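Local coordinates for protein ribose transcriptional regulator (Enterococcus faecium DO, PDB 4RK1) that binds ribose and, like other regulators of the LacI family, probably acts as a DNA-binding transcriptional repressor whose activity responds to the sugar, at residues L56-L59 against T60-V64; T76-I79 against N80-K84; D94-K97 against S98-F101; I239-L242 against G243-A247. All coordinates share one frame; numbering follows the deposited sequence. Where two conformers were deposited one is given.

How the contacts relate
All four contacts are local and lie in one lobe of the sugar-binding fold. Contacts 1 and 2 sit on neighbouring helices, 55-61 and 76-84, which pack together; their centres are about 11 Å apart. Contact 1 is mostly buried, meets the second subunit and adds a salt-bridge network to its helix bonds, whereas contact 2 is partly buried, touches no other chain of the assembly and has no salt bridge across its segments, an asparagine amide joining the backbone bonds instead. Contact 3, in the loop between strands 90-93 and 103-107, adjoins the helix of contact 2 and runs from the ribose to an exposed end. Contact 4, on helix 239-255, packs close to the sugar that contact 3 binds, touching none of the others.

Contact 1 of 4, residues L56-L59 against T60-V64; sequences LAEL and TRRGV
Glu58 reaches forward along the last turn of helix 55-61 and divides its carboxylate between two arginines. Glu58 OE1 takes Arg61 NH2 at 3.0 Å, nearly in the guanidinium plane, while Glu58 OE2 meets Arg62 NH2 at 2.8 Å from above the carboxylate plane. The carboxylate can serve both because CG is anti to the backbone N (chi1 176°) and the chain then bends. The Arg61 guanidinium lies with one face over Ala57 O, on the more exposed flank of the turn; Arg62 bonds through NE to the backbone O of Arg62 of the second subunit, and Glu58 OE2 also bonds to Thr9 OG1 of the second subunit.

The side facing the sheet and helix 76-84 is closely packed. Leu56 O is gripped from both faces of its plane, by Thr60 OG1 at 2.6 Å and Thr60 N at 2.7 Å, and Thr60 rests on Phe67 and Leu83. Gly63, with positive phi, ends the helix in a Schellman motif, in which Val64 N returns to Leu59 O at 3.2 Å. With Arg61 and Arg62 of its own chain and Thr9 of the second subunit around it, the Glu58 carboxylate is probably kept ionised at the dimer interface.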
loop_
_atom_site.group_PDB
_atom_site.type_symbol
_atom_site.label_atom_id
_atom_site.label_comp_id
_atom_site.label_asym_id
_atom_site.label_seq_id
_atom_site.Cartn_x
_atom_site.Cartn_y
_atom_site.Cartn_z
ATOM N N LEU B 56 -18.902 -9.168 9.174
ATOM C CA LEU B 56 -18.791 -10.144 10.260
ATOM C C LEU B 56 -19.750 -11.304 10.116
ATOM O O LEU B 56 -19.361 -12.463 10.313
ATOM C CB LEU B 56 -19.016 -9.486 11.621
ATOM C CG LEU B 56 -17.922 -8.593 12.186
ATOM C CD1 LEU B 56 -18.293 -8.216 13.613
ATOM C CD2 LEU B 56 -16.558 -9.271 12.127
ATOM N N ALA B 57 -21.002 -10.996 9.785
ATOM C CA ALA B 57 -22.031 -12.021 9.655
ATOM C C ALA B 57 -21.640 -13.021 8.574
ATOM O O ALA B 57 -21.661 -14.229 8.794
ATOM C CB ALA B 57 -23.387 -11.393 9.338
ATOM N N GLU B 58 -21.263 -12.513 7.409
ATOM C CA GLU B 58 -20.866 -13.382 6.313
ATOM C C GLU B 58 -19.615 -14.192 6.685
ATOM O O GLU B 58 -19.579 -15.396 6.483
ATOM C CB GLU B 58 -20.635 -12.555 5.041
ATOM C CG GLU B 58 -20.124 -13.333 3.835
ATOM C CD GLU B 58 -21.052 -14.452 3.369
ATOM O OE1 GLU B 58 -22.272 -14.398 3.641
ATOM O OE2 GLU B 58 -20.552 -15.393 2.715
ATOM N N LEU B 59 -18.593 -13.530 7.213
ATOM C CA LEU B 59 -17.341 -14.215 7.541
ATOM C C LEU B 59 -17.520 -15.241 8.660
ATOM O O LEU B 59 -16.923 -16.315 8.625
ATOM C CB LEU B 59 -16.258 -13.196 7.899
ATOM C CG LEU B 59 -15.740 -12.339 6.730
ATOM C CD1 LEU B 59 -14.561 -11.493 7.182
ATOM C CD2 LEU B 59 -15.345 -13.207 5.549
ATOM N N THR B 60 -18.364 -14.912 9.636
ATOM C CA THR B 60 -18.727 -15.851 10.692
ATOM C C THR B 60 -19.402 -17.089 10.114
ATOM O O THR B 60 -19.026 -18.204 10.467
ATOM C CB THR B 60 -19.615 -15.166 11.754
ATOM O OG1 THR B 60 -18.895 -14.062 12.318
ATOM C CG2 THR B 60 -19.996 -16.131 12.880
ATOM N N ARG B 61 -20.353 -16.893 9.195
ATOM C CA ARG B 61 -21.004 -18.015 8.496
ATOM C C ARG B 61 -20.004 -18.857 7.714
ATOM O O ARG B 61 -20.158 -20.067 7.623
ATOM C CB ARG B 61 -22.110 -17.532 7.551
ATOM C CG ARG B 61 -23.412 -17.153 8.250
ATOM C CD ARG B 61 -24.556 -17.026 7.256
ATOM N NE ARG B 61 -24.335 -15.915 6.333
ATOM C CZ ARG B 61 -24.782 -14.671 6.501
ATOM N NH1 ARG B 61 -25.509 -14.335 7.564
ATOM N NH2 ARG B 61 -24.500 -13.744 5.586
ATOM N N ARG B 62 -18.967 -18.221 7.177
ATOM C CA ARG B 62 -17.921 -18.947 6.454
ATOM C C ARG B 62 -16.976 -19.711 7.401
ATOM O O ARG B 62 -16.030 -20.339 6.943
ATOM C CB ARG B 62 -17.110 -17.988 5.561
ATOM C CG ARG B 62 -17.903 -17.177 4.529
ATOM C CD ARG B 62 -18.186 -17.928 3.233
ATOM N NE ARG B 62 -18.999 -19.119 3.470
ATOM C CZ ARG B 62 -20.312 -19.122 3.710
ATOM N NH1 ARG B 62 -20.943 -20.275 3.912
ATOM N NH2 ARG B 62 -21.005 -17.993 3.750
ATOM N N GLY B 63 -17.211 -19.652 8.714
ATOM C CA GLY B 63 -16.399 -20.407 9.668
ATOM C C GLY B 63 -15.055 -19.778 10.005
ATOM O O GLY B 63 -14.148 -20.471 10.449
ATOM N N VAL B 64 -14.917 -18.470 9.795
ATOM C CA VAL B 64 -13.685 -17.775 10.178
ATOM C C VAL B 64 -13.508 -17.928 11.699
ATOM O O VAL B 64 -14.432 -17.691 12.465
ATOM C CB VAL B 64 -13.688 -16.309 9.706
ATOM C CG1 VAL B 64 -12.492 -15.554 10.254
ATOM C CG2 VAL B 64 -13.690 -16.262 8.178
#

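Contact 2 of 4, residues T76-I79 against N80-K84; sequences TDAI and NENLK
The flat amide of Asn82 turns its ND2 edge back to the carbonyl one turn earlier, with Asn82 ND2 2.9 Å from Ala78 O, which lies 19° out of the amide plane. The flat amide of Asn80 instead runs alongside Thr76 in the same direction, with Asn80 CG 3.3 Å from Thr76 O and its ND2 next to Thr76 CG2. Both belong to helix 76-84, the crossover helix of the beta-alpha-beta unit formed with strands 66-69 and 90-93.

Two donors of one residue thus hold Ala78 O: Asn82 ND2 comes in the carbonyl plane, on a lone pair, and Asn82 N, at 3.1 Å, from above that plane. Asn82 can do this because its CG lies beside its own backbone N (chi1 -63°). Its side chain also packs on Ala57 and Thr60 of helix 55-61, while Ile79 and Leu83 face Phe90 of strand 90-93.

Towards its end the helix widens into a pi-type turn. The bond from Leu83 N to Ile79 O is weak, bent to 126°, and Lys84 N adds a straighter one to Ile79 O at 3.1 Å. Beside this turn, Ile79 CG2 lies 4.3 Å from Leu83 CB.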
loop_
_atom_site.group_PDB
_atom_site.type_symbol
_atom_site.label_atom_id
_atom_site.label_comp_id
_atom_site.label_asym_id
_atom_site.label_seq_id
_atom_site.Cartn_x
_atom_site.Cartn_y
_atom_site.Cartn_z
ATOM N N THR B 76 -20.461 -2.783 17.912
ATOM C CA THR B 76 -20.650 -3.634 19.075
ATOM C C THR B 76 -21.751 -4.677 18.827
ATOM O O THR B 76 -21.567 -5.858 19.125
ATOM C CB THR B 76 -20.973 -2.770 20.303
ATOM O OG1 THR B 76 -19.834 -1.961 20.604
ATOM C CG2 THR B 76 -21.322 -3.628 21.527
ATOM N N ASP B 77 -22.878 -4.242 18.265
ATOM C CA ASP B 77 -23.991 -5.149 17.960
ATOM C C ASP B 77 -23.569 -6.270 17.013
ATOM O O ASP B 77 -23.894 -7.434 17.237
ATOM C CB ASP B 77 -25.178 -4.387 17.343
ATOM C CG ASP B 77 -25.889 -3.482 18.344
ATOM O OD1 ASP B 77 -25.769 -3.702 19.570
ATOM O OD2 ASP B 77 -26.574 -2.539 17.896
ATOM N N ALA B 78 -22.854 -5.917 15.948
ATOM C CA ALA B 78 -22.387 -6.912 14.992
ATOM C C ALA B 78 -21.424 -7.899 15.655
ATOM O O ALA B 78 -21.440 -9.090 15.341
ATOM C CB ALA B 78 -21.727 -6.239 13.797
ATOM N N ILE B 79 -20.591 -7.406 16.572
ATOM C CA ILE B 79 -19.662 -8.281 17.294
ATOM C C ILE B 79 -20.424 -9.243 18.214
ATOM O O ILE B 79 -20.165 -10.449 18.225
ATOM C CB ILE B 79 -18.619 -7.461 18.082
ATOM C CG1 ILE B 79 -17.630 -6.822 17.094
ATOM C CG2 ILE B 79 -17.863 -8.353 19.066
ATOM C CD1 ILE B 79 -16.749 -5.764 17.702
ATOM N N ASN B 80 -21.364 -8.701 18.980
ATOM C CA ASN B 80 -22.191 -9.522 19.869
ATOM C C ASN B 80 -22.975 -10.572 19.109
ATOM O O ASN B 80 -22.939 -11.753 19.446
ATOM C CB ASN B 80 -23.170 -8.646 20.642
ATOM C CG ASN B 80 -22.490 -7.800 21.693
ATOM O OD1 ASN B 80 -21.290 -7.927 21.938
ATOM N ND2 ASN B 80 -23.255 -6.932 22.323
ATOM N N GLU B 81 -23.663 -10.137 18.059
ATOM C CA GLU B 81 -24.554 -11.015 17.310
ATOM C C GLU B 81 -23.809 -12.146 16.612
ATOM O O GLU B 81 -24.317 -13.259 16.514
ATOM C CB GLU B 81 -25.360 -10.197 16.287
ATOM C CG GLU B 81 -26.282 -11.015 15.388
ATOM C CD GLU B 81 -27.335 -11.786 16.167
ATOM O OE1 GLU B 81 -27.800 -11.284 17.210
ATOM O OE2 GLU B 81 -27.701 -12.895 15.732
ATOM N N ASN B 82 -22.595 -11.869 16.144
ATOM C CA ASN B 82 -21.874 -12.834 15.328
ATOM C C ASN B 82 -20.698 -13.487 16.043
ATOM O O ASN B 82 -20.632 -14.714 16.147
ATOM C CB ASN B 82 -21.434 -12.150 14.036
ATOM C CG ASN B 82 -22.619 -11.685 13.202
ATOM O OD1 ASN B 82 -23.350 -12.503 12.651
ATOM N ND2 ASN B 82 -22.825 -10.378 13.120
ATOM N N LEU B 83 -19.769 -12.688 16.554
ATOM C CA LEU B 83 -18.556 -13.269 17.136
ATOM C C LEU B 83 -18.809 -13.930 18.496
ATOM O O LEU B 83 -18.390 -15.073 18.744
ATOM C CB LEU B 83 -17.459 -12.220 17.247
ATOM C CG LEU B 83 -17.079 -11.446 15.972
ATOM C CD1 LEU B 83 -15.745 -10.728 16.160
ATOM C CD2 LEU B 83 -17.044 -12.346 14.754
ATOM N N LYS B 84 -19.486 -13.210 19.377
ATOM C CA LYS B 84 -19.705 -13.705 20.730
ATOM C C LYS B 84 -20.673 -14.886 20.735
ATOM O O LYS B 84 -20.381 -15.934 21.319
ATOM C CB LYS B 84 -20.176 -12.573 21.643
ATOM C CG LYS B 84 -19.077 -11.548 21.867
ATOM C CD LYS B 84 -19.385 -10.559 22.969
ATOM C CE LYS B 84 -18.180 -9.653 23.183
ATOM N NZ LYS B 84 -18.395 -8.620 24.223
#

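Contact 3 of 4, residues D94-K97 against S98-F101; sequences DQKK and SEGF. With RIB (alpha-D-ribofuranose), chain K.
Lys96 crosses the side chain of Glu99 at about a right angle, bringing its CE and NZ against the carboxylate. Lys96 NZ forms a salt bridge to Glu99 OE2 at 2.7 Å, meeting the anti lone pair of that oxygen. Lys96 NZ also donates to Lys97 O at 3.1 Å, so one ammonium ties a side chain and a backbone carbonyl of the same loop. Lys96 starts out with CG anti to its backbone N (chi1 176°), then bends at chi2 and again at chi4, which brings NZ alongside the next residue. Glu99 bends at chi2 to meet it. The same OE2 is also bonded by Thr76 OG1 of helix 76-84, and the aliphatic part of Lys96 packs on Ile79, so the bridge fastens the loop to that helix. A water between Lys97 NZ and Glu99 OE1 is less certain, since Lys97 has two conformers.

At the other end of the loop lies the ribose site. Asp94 accepts from two sugar hydroxyls, ribose O2 on Asp94 OD1 at 2.6 Å and ribose O1 on Asp94 OD2 at 2.7 Å. Gln95 NE2 donates to ribose O1 at 3.2 Å and more weakly to the ring oxygen O4. Asn139, Arg143, Asn192, Asp220 and Gln237 hold the sugar as well. The bidentate grip of Asp94 is consistent with recognition of the neighbouring hydroxyls on C1 and C2, while the Lys96-Glu99 pair, with Thr76 OG1 on the same oxygen, probably offsets the cost of burying the lysine ammonium.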
loop_
_atom_site.group_PDB
_atom_site.type_symbol
_atom_site.label_atom_id
_atom_site.label_comp_id
_atom_site.label_asym_id
_atom_site.label_seq_id
_atom_site.Cartn_x
_atom_site.Cartn_y
_atom_site.Cartn_z
ATOM N N ASP B 94 -6.174 0.019 17.173
ATOM C CA ASP B 94 -6.171 1.132 16.243
ATOM C C ASP B 94 -7.453 1.962 16.323
ATOM O O ASP B 94 -7.690 2.565 17.370
ATOM C CB ASP B 94 -5.850 0.649 14.822
ATOM C CG ASP B 94 -5.241 1.747 13.980
ATOM O OD1 ASP B 94 -4.173 2.264 14.368
ATOM O OD2 ASP B 94 -5.846 2.118 12.965
ATOM N N GLN B 95 -8.275 2.001 15.270
ATOM C CA GLN B 95 -9.478 2.843 15.282
ATOM C C GLN B 95 -10.657 2.214 16.038
ATOM O O GLN B 95 -11.644 2.894 16.316
ATOM C CB GLN B 95 -9.899 3.219 13.849
ATOM C CG GLN B 95 -8.778 3.844 13.022
ATOM C CD GLN B 95 -9.220 4.452 11.694
ATOM O OE1 GLN B 95 -10.403 4.565 11.399
ATOM N NE2 GLN B 95 -8.252 4.864 10.892
ATOM N N LYS B 96 -10.560 0.926 16.369
ATOM C CA LYS B 96 -11.666 0.206 17.021
ATOM C C LYS B 96 -11.639 0.335 18.551
ATOM O O LYS B 96 -10.621 0.052 19.186
ATOM C CB LYS B 96 -11.610 -1.272 16.633
ATOM C CG LYS B 96 -12.637 -2.163 17.317
ATOM C CD LYS B 96 -14.049 -1.856 16.831
ATOM C CE LYS B 96 -15.083 -2.635 17.626
ATOM N NZ LYS B 96 -15.558 -1.840 18.774
ATOM N N LYS B 97 -12.770 0.721 19.141
ATOM C CA LYS B 97 -12.879 0.883 20.592
ATOM C C LYS B 97 -12.858 -0.469 21.294
ATOM O O LYS B 97 -13.187 -1.493 20.697
ATOM C CB LYS B 97 -14.159 1.637 20.976
ATOM C CG LYS B 97 -15.456 0.858 20.784
ATOM C CD LYS B 97 -16.577 1.399 21.657
ATOM C CE LYS B 97 -17.813 0.517 21.563
ATOM N NZ LYS B 97 -18.651 0.560 22.794
ATOM N N SER B 98 -12.488 -0.457 22.564
ATOM C CA SER B 98 -12.422 -1.675 23.362
ATOM C C SER B 98 -13.795 -2.326 23.514
ATOM O O SER B 98 -14.828 -1.665 23.406
ATOM C CB SER B 98 -11.761 -1.400 24.721
ATOM O OG SER B 98 -10.344 -1.314 24.551
ATOM N N GLU B 99 -13.781 -3.639 23.705
ATOM C CA GLU B 99 -14.990 -4.446 23.816
ATOM C C GLU B 99 -14.760 -5.429 24.948
ATOM O O GLU B 99 -13.642 -5.909 25.131
ATOM C CB GLU B 99 -15.236 -5.233 22.522
ATOM C CG GLU B 99 -15.586 -4.385 21.305
ATOM C CD GLU B 99 -16.995 -3.820 21.351
ATOM O OE1 GLU B 99 -17.774 -4.193 22.248
ATOM O OE2 GLU B 99 -17.326 -2.992 20.481
ATOM N N GLY B 100 -15.813 -5.734 25.700
ATOM C CA GLY B 100 -15.732 -6.755 26.733
ATOM C C GLY B 100 -15.347 -8.107 26.159
ATOM O O GLY B 100 -15.797 -8.490 25.077
ATOM N N PHE B 101 -14.518 -8.830 26.900
ATOM C CA PHE B 101 -14.068 -10.159 26.534
ATOM C C PHE B 101 -13.358 -10.174 25.182
ATOM O O PHE B 101 -13.606 -11.030 24.319
ATOM C CB PHE B 101 -15.225 -11.166 26.590
ATOM C CG PHE B 101 -15.811 -11.352 27.970
ATOM C CD1 PHE B 101 -14.996 -11.389 29.097
ATOM C CD2 PHE B 101 -17.180 -11.525 28.136
ATOM C CE1 PHE B 101 -15.535 -11.579 30.359
ATOM C CE2 PHE B 101 -17.723 -11.716 29.399
ATOM C CZ PHE B 101 -16.898 -11.742 30.509
HETATM O O5 RIB K . -1.929 6.011 8.704
HETATM C C5 RIB K . -3.271 5.547 8.899
HETATM C C4 RIB K . -3.667 5.938 10.252
HETATM O O4 RIB K . -4.996 5.478 10.551
HETATM C C3 RIB K . -2.582 5.257 11.073
HETATM O O3 RIB K . -1.919 6.302 11.759
HETATM C C2 RIB K . -3.348 4.258 11.914
HETATM O O2 RIB K . -2.998 4.313 13.288
HETATM C C1 RIB K . -4.837 4.478 11.573
HETATM O O1 RIB K . -5.629 4.752 12.713
HETATM O O HOH W 1 -18.862 -2.259 24.149
#

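Contact 4 of 4, residues I239-L242 against G243-A247; sequences IFEL and GQTSA
Glu241 O is gripped twice by Thr245, one turn further along helix 239-255. Thr245 OG1 donates to Glu241 O at 2.7 Å from above the carbonyl plane, and Thr245 N reaches the same oxygen at 2.8 Å from the opposite face. OG1 can reach back because it lies beside its own backbone N (chi1 -56°), and the Glu241 and Thr245 side chains run side by side in the same direction. The next residue, Ser246, reaches three residues back: Ser246 OG donates to Gly243 O at 2.8 Å, on the same face of that carbonyl as Ala247 N.

On another side of the helix, Gln244 crosses Phe240 obliquely, the amide and ring planes being 47° apart. Gln244 NE2 comes within 3.5 Å of Phe240 CE2 and is hydrogen-bonded to Asp31 of helix 20-33, which probably helps to fix the amide's position. Gly243 N closes the first turn on Ile239 O at 3.1 Å.

Leu242, Thr245 and Ser246 pack on Val105 of strand 103-107, while Ile239 and Ala247 turn to helix 20-33; the side chain of Leu242 is about 6 Å from the bound ribose. This layering of helices on a largely parallel sheet is as in the periplasmic-binding-protein fold.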
loop_
_atom_site.group_PDB
_atom_site.type_symbol
_atom_site.label_atom_id
_atom_site.label_comp_id
_atom_site.label_asym_id
_atom_site.label_seq_id
_atom_site.Cartn_x
_atom_site.Cartn_y
_atom_site.Cartn_z
ATOM N N ILE B 239 4.820 -0.629 13.566
ATOM C CA ILE B 239 3.656 -1.102 12.798
ATOM C C ILE B 239 3.661 -2.620 12.660
ATOM O O ILE B 239 2.678 -3.293 12.952
ATOM C CB ILE B 239 3.606 -0.510 11.371
ATOM C CG1 ILE B 239 3.730 1.016 11.395
ATOM C CG2 ILE B 239 2.298 -0.906 10.684
ATOM C CD1 ILE B 239 4.032 1.619 10.047
ATOM N N PHE B 240 4.787 -3.148 12.202
ATOM C CA PHE B 240 4.928 -4.577 11.984
ATOM C C PHE B 240 4.751 -5.319 13.306
ATOM O O PHE B 240 4.042 -6.324 13.367
ATOM C CB PHE B 240 6.310 -4.853 11.360
ATOM C CG PHE B 240 6.548 -6.296 10.983
ATOM C CD1 PHE B 240 6.073 -6.801 9.786
ATOM C CD2 PHE B 240 7.289 -7.133 11.813
ATOM C CE1 PHE B 240 6.319 -8.115 9.419
ATOM C CE2 PHE B 240 7.526 -8.452 11.459
ATOM C CZ PHE B 240 7.041 -8.943 10.261
ATOM N N GLU B 241 5.387 -4.809 14.362
ATOM C CA GLU B 241 5.302 -5.407 15.702
ATOM C C GLU B 241 3.898 -5.363 16.266
ATOM O O GLU B 241 3.496 -6.276 16.970
ATOM C CB GLU B 241 6.243 -4.697 16.688
ATOM C CG GLU B 241 6.361 -5.375 18.051
ATOM C CD GLU B 241 7.126 -4.551 19.078
ATOM O OE1 GLU B 241 7.711 -3.512 18.713
ATOM O OE2 GLU B 241 7.143 -4.943 20.262
ATOM N N LEU B 242 3.175 -4.280 15.978
ATOM C CA LEU B 242 1.770 -4.153 16.343
ATOM C C LEU B 242 0.955 -5.292 15.736
ATOM O O LEU B 242 0.142 -5.922 16.413
ATOM C CB LEU B 242 1.235 -2.793 15.878
ATOM C CG LEU B 242 -0.241 -2.481 16.071
ATOM C CD1 LEU B 242 -0.599 -2.513 17.544
ATOM C CD2 LEU B 242 -0.560 -1.122 15.466
ATOM N N GLY B 243 1.202 -5.578 14.468
ATOM C CA GLY B 243 0.561 -6.712 13.803
ATOM C C GLY B 243 0.911 -8.048 14.419
ATOM O O GLY B 243 0.030 -8.862 14.700
ATOM N N GLN B 244 2.202 -8.274 14.640
ATOM C CA GLN B 244 2.661 -9.484 15.324
ATOM C C GLN B 244 2.001 -9.656 16.694
ATOM O O GLN B 244 1.555 -10.742 17.039
ATOM C CB GLN B 244 4.168 -9.445 15.525
ATOM C CG GLN B 244 5.006 -9.579 14.263
ATOM C CD GLN B 244 6.485 -9.557 14.595
ATOM O OE1 GLN B 244 6.969 -8.628 15.238
ATOM N NE2 GLN B 244 7.202 -10.592 14.185
ATOM N N THR B 245 1.965 -8.580 17.472
ATOM C CA THR B 245 1.433 -8.630 18.829
ATOM C C THR B 245 -0.041 -8.970 18.813
ATOM O O THR B 245 -0.503 -9.818 19.589
ATOM C CB THR B 245 1.672 -7.299 19.574
ATOM O OG1 THR B 245 3.066 -7.000 19.565
ATOM C CG2 THR B 245 1.213 -7.388 21.000
ATOM N N SER B 246 -0.777 -8.342 17.905
ATOM C CA SER B 246 -2.204 -8.655 17.741
ATOM C C SER B 246 -2.406 -10.132 17.385
ATOM O O SER B 246 -3.284 -10.804 17.937
ATOM C CB SER B 246 -2.862 -7.706 16.717
ATOM O OG SER B 246 -2.560 -8.074 15.382
ATOM N N ALA B 247 -1.552 -10.672 16.520
ATOM C CA ALA B 247 -1.676 -12.078 16.141
ATOM C C ALA B 247 -1.317 -13.017 17.302
ATOM O O ALA B 247 -2.003 -14.026 17.518
ATOM C CB ALA B 247 -0.807 -12.385 14.925
#